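Local coordinates for protein chinitase A (PDB 3EBV) that probably hydrolyses internal glycosidic bonds of chitin, this chain being the family 18 glycosyl hydrolase domain of a longer secreted chitinase, at residues A6-Q12 against A268-N274. Residues are numbered along the deposited sequence; the frame is centred on the assembly and turned at random.
Sequences AVTGYWQ and AMTWSTN
Ser272 OG donates to Gln12 OE1 at 2.8 Å, but from well above the amide plane, 41° out of it. Asn274 OD1 accepts a nearly straight hydrogen bond from Gln12 N (2.9 Å), and the two side-chain amides stack with their planes nearly parallel. Ser272 OG, turned between its own N and carbonyl carbon, also caps Trp275 N as the N-cap of helix 273-278. Upstream, four backbone bonds alternate in the parallel ladder, from Ala268 N to Ala6 O, through Thr8 N to Ala268 O and Thr270 N to Thr8 O, to Tyr10 N to Thr270 O. With strand directions only 14° apart, this pairing of first and last strands closes the TIM barrel of family 18. The cis peptide after Trp271, at the end of the last strand, is as in other family 18 chitinases, where this tryptophan commonly floors the substrate cleft; beyond it Thr273 N donates to Tyr10 O at 2.8 Å. Trp271 lays CE3 against Tyr10 CB (3.3 Å), the ring planes inclined at 52°. Met269, present as selenomethionine and bent at chi2 and chi3, brings SE to the edge of the Tyr10 ring, 3.7 Å from CE2, a Met-aromatic contact. Tyr10 OH bonds to Asp117 inside the barrel, while Thr8 CB packs on Met269 CG (3.9 Å).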
ATOM      1  N   ALA A   6      -3.108  -9.298   6.804  1.00 15.32           N
ATOM      2  CA  ALA A   6      -3.443  -7.879   6.930  1.00 14.41           C
ATOM      3  C   ALA A   6      -4.246  -7.386   5.744  1.00 14.45           C
ATOM      4  O   ALA A   6      -4.065  -7.816   4.587  1.00 13.56           O
ATOM      5  CB  ALA A   6      -2.181  -7.057   7.015  1.00 14.38           C
ATOM      6  N   VAL A   7      -5.092  -6.388   6.047  1.00 12.82           N
ATOM      7  CA  VAL A   7      -5.748  -5.570   5.021  1.00 12.85           C
ATOM      8  C   VAL A   7      -5.216  -4.161   5.218  1.00 12.17           C
ATOM      9  O   VAL A   7      -5.305  -3.617   6.350  1.00 11.76           O
ATOM     10  CB  VAL A   7      -7.291  -5.561   5.157  1.00 12.92           C
ATOM     11  CG1 VAL A   7      -7.893  -4.668   4.056  1.00 15.46           C
ATOM     12  CG2 VAL A   7      -7.844  -6.996   5.018  1.00 14.98           C
ATOM     13  N   THR A   8      -4.637  -3.576   4.168  1.00 10.45           N
ATOM     14  CA  THR A   8      -4.176  -2.160   4.206  1.00 10.21           C
ATOM     15  C   THR A   8      -5.233  -1.314   3.530  1.00 11.33           C
ATOM     16  O   THR A   8      -5.758  -1.691   2.470  1.00 11.41           O
ATOM     17  CB  THR A   8      -2.830  -2.000   3.443  1.00 11.37           C
ATOM     18  OG1 THR A   8      -1.827  -2.816   4.062  1.00 11.26           O
ATOM     19  CG2 THR A   8      -2.336  -0.564   3.402  1.00 10.51           C
ATOM     20  N   GLY A   9      -5.561  -0.171   4.132  1.00 11.02           N
ATOM     21  CA  GLY A   9      -6.477   0.776   3.459  1.00 11.47           C
ATOM     22  C   GLY A   9      -5.933   2.173   3.447  1.00  9.97           C
ATOM     23  O   GLY A   9      -5.327   2.601   4.436  1.00 10.85           O
ATOM     24  N   TYR A  10      -6.087   2.854   2.317  1.00 10.84           N
ATOM     25  CA  TYR A  10      -5.675   4.272   2.220  1.00  9.96           C
ATOM     26  C   TYR A  10      -6.772   5.175   2.739  1.00 11.10           C
ATOM     27  O   TYR A  10      -7.892   5.084   2.242  1.00 11.53           O
ATOM     28  CB  TYR A  10      -5.344   4.638   0.775  1.00 10.96           C
ATOM     29  CG  TYR A  10      -4.001   4.080   0.360  1.00 10.16           C
ATOM     30  CD1 TYR A  10      -2.862   4.884   0.430  1.00 11.33           C
ATOM     31  CD2 TYR A  10      -3.859   2.741  -0.054  1.00 11.20           C
ATOM     32  CE1 TYR A  10      -1.583   4.384   0.089  1.00 10.76           C
ATOM     33  CE2 TYR A  10      -2.584   2.246  -0.390  1.00 12.36           C
ATOM     34  CZ  TYR A  10      -1.477   3.064  -0.311  1.00 12.13           C
ATOM     35  OH  TYR A  10      -0.245   2.542  -0.633  1.00 11.92           O
ATOM     36  N   TRP A  11      -6.413   6.029   3.717  1.00 11.12           N
ATOM     37  CA  TRP A  11      -7.368   7.045   4.240  1.00 11.65           C
ATOM     38  C   TRP A  11      -7.003   8.376   3.629  1.00 11.26           C
ATOM     39  O   TRP A  11      -5.839   8.794   3.689  1.00 12.16           O
ATOM     40  CB  TRP A  11      -7.227   7.083   5.748  1.00 12.36           C
ATOM     41  CG  TRP A  11      -8.014   8.189   6.410  1.00 12.10           C
ATOM     42  CD1 TRP A  11      -9.318   8.127   6.776  1.00 13.13           C
ATOM     43  CD2 TRP A  11      -7.539   9.508   6.756  1.00 13.30           C
ATOM     44  NE1 TRP A  11      -9.712   9.345   7.341  1.00 14.16           N
ATOM     45  CE2 TRP A  11      -8.644  10.194   7.340  1.00 14.18           C
ATOM     46  CE3 TRP A  11      -6.323  10.183   6.605  1.00 15.01           C
ATOM     47  CZ2 TRP A  11      -8.541  11.512   7.825  1.00 14.54           C
ATOM     48  CZ3 TRP A  11      -6.225  11.515   7.069  1.00 13.90           C
ATOM     49  CH2 TRP A  11      -7.335  12.148   7.674  1.00 14.65           C
ATOM     50  N   GLN A  12      -7.990   9.043   3.010  1.00 11.64           N
ATOM     51  CA  GLN A  12      -7.730  10.307   2.293  1.00 11.63           C
ATOM     52  C   GLN A  12      -7.617  11.549   3.169  1.00 13.28           C
ATOM     53  O   GLN A  12      -8.574  11.910   3.857  1.00 14.20           O
ATOM     54  CB  GLN A  12      -8.818  10.584   1.282  1.00 11.96           C
ATOM     55  CG  GLN A  12      -8.951   9.449   0.215  1.00 11.38           C
ATOM     56  CD  GLN A  12     -10.229   9.557  -0.625  1.00 13.68           C
ATOM     57  OE1 GLN A  12     -10.521   8.686  -1.430  1.00 12.86           O
ATOM     58  NE2 GLN A  12     -10.975  10.689  -0.495  1.00 13.65           N
ATOM     59  N   ALA A 268      -4.374  -8.149   1.495  1.00 10.13           N
ATOM     60  CA  ALA A 268      -4.915  -7.292   0.440  1.00  9.26           C
ATOM     61  C   ALA A 268      -4.824  -5.851   0.852  1.00  9.21           C
ATOM     62  O   ALA A 268      -4.520  -5.531   2.005  1.00  9.76           O
ATOM     63  CB  ALA A 268      -6.383  -7.681   0.093  1.00 10.30           C
HETATM   64  N   MSE A 269      -5.071  -4.986  -0.127  1.00  8.30           N
HETATM   65  CA  MSE A 269      -4.993  -3.528   0.102  1.00  9.05           C
HETATM   66  C   MSE A 269      -6.095  -2.889  -0.736  1.00  8.86           C
HETATM   67  O   MSE A 269      -6.472  -3.414  -1.795  1.00  8.47           O
HETATM   68  CB  MSE A 269      -3.622  -2.999  -0.355  1.00  8.90           C
HETATM   69  CG  MSE A 269      -3.506  -1.461  -0.324  1.00 11.15           C
HETATM   70 SE   MSE A 269      -4.168  -0.637  -2.028  1.00 14.76          SE
HETATM   71  CE  MSE A 269      -2.484  -0.568  -3.027  1.00 10.97           C
ATOM     72  N   THR A 270      -6.629  -1.735  -0.281  1.00  9.14           N
ATOM     73  CA  THR A 270      -7.540  -0.992  -1.168  1.00  9.92           C
ATOM     74  C   THR A 270      -7.354   0.530  -1.126  1.00  8.88           C
ATOM     75  O   THR A 270      -7.068   1.133  -0.057  1.00  9.96           O
ATOM     76  CB  THR A 270      -9.019  -1.350  -0.904  1.00  9.87           C
ATOM     77  OG1 THR A 270      -9.840  -0.868  -1.979  1.00 10.14           O
ATOM     78  CG2 THR A 270      -9.507  -0.762   0.401  1.00 11.46           C
ATOM     79  N   TRP A 271      -7.526   1.100  -2.326  1.00  8.76           N
ATOM     80  CA  TRP A 271      -7.729   2.545  -2.481  1.00  8.91           C
ATOM     81  C   TRP A 271      -9.237   2.708  -2.665  1.00  8.51           C
ATOM     82  O   TRP A 271      -9.764   2.234  -3.689  1.00  9.94           O
ATOM     83  CB  TRP A 271      -7.005   3.017  -3.734  1.00  9.50           C
ATOM     84  CG  TRP A 271      -7.281   4.487  -3.964  1.00 10.56           C
ATOM     85  CD1 TRP A 271      -8.228   5.007  -4.811  1.00 11.31           C
ATOM     86  CD2 TRP A 271      -6.648   5.588  -3.308  1.00 11.38           C
ATOM     87  NE1 TRP A 271      -8.219   6.401  -4.715  1.00 12.26           N
ATOM     88  CE2 TRP A 271      -7.247   6.771  -3.816  1.00 12.01           C
ATOM     89  CE3 TRP A 271      -5.621   5.685  -2.359  1.00 11.89           C
ATOM     90  CZ2 TRP A 271      -6.855   8.055  -3.376  1.00 14.14           C
ATOM     91  CZ3 TRP A 271      -5.231   6.939  -1.923  1.00 13.02           C
ATOM     92  CH2 TRP A 271      -5.845   8.113  -2.445  1.00 13.77           C
ATOM     93  N   SER A 272      -9.976   3.326  -1.722  1.00  9.82           N
ATOM     94  CA  SER A 272      -9.531   3.901  -0.452  1.00  9.99           C
ATOM     95  C   SER A 272     -10.613   3.563   0.586  1.00 10.01           C
ATOM     96  O   SER A 272     -11.714   3.136   0.230  1.00 10.42           O
ATOM     97  CB  SER A 272      -9.428   5.442  -0.547  1.00 10.04           C
ATOM     98  OG  SER A 272     -10.725   5.968  -0.872  1.00 11.40           O
ATOM     99  N   THR A 273     -10.336   3.803   1.860  1.00 10.30           N
ATOM    100  CA  THR A 273     -11.363   3.599   2.903  1.00  9.92           C
ATOM    101  C   THR A 273     -12.588   4.494   2.598  1.00 10.09           C
ATOM    102  O   THR A 273     -13.731   4.087   2.839  1.00 12.06           O
ATOM    103  CB  THR A 273     -10.807   3.853   4.322  1.00 10.66           C
ATOM    104  OG1 THR A 273     -10.450   5.227   4.468  1.00 11.58           O
ATOM    105  CG2 THR A 273      -9.526   3.021   4.558  1.00 10.53           C
ATOM    106  N   ASN A 274     -12.332   5.660   2.032  1.00 10.76           N
ATOM    107  CA  ASN A 274     -13.440   6.628   1.757  1.00 10.30           C
ATOM    108  C   ASN A 274     -14.345   6.101   0.678  1.00 11.51           C
ATOM    109  O   ASN A 274     -15.595   6.151   0.806  1.00 12.01           O
ATOM    110  CB  ASN A 274     -12.832   7.982   1.368  1.00 11.53           C
ATOM    111  CG  ASN A 274     -11.840   8.472   2.399  1.00 11.82           C
ATOM    112  OD1 ASN A 274     -10.654   8.067   2.410  1.00 11.67           O
ATOM    113  ND2 ASN A 274     -12.300   9.367   3.288  1.00 12.38           N
TER
HETATM  114  O   HOH W   1      -1.756  -5.372   3.045  1.00 12.12           O
HETATM  115  O   HOH W   2     -11.016  11.333   5.001  1.00 12.70           O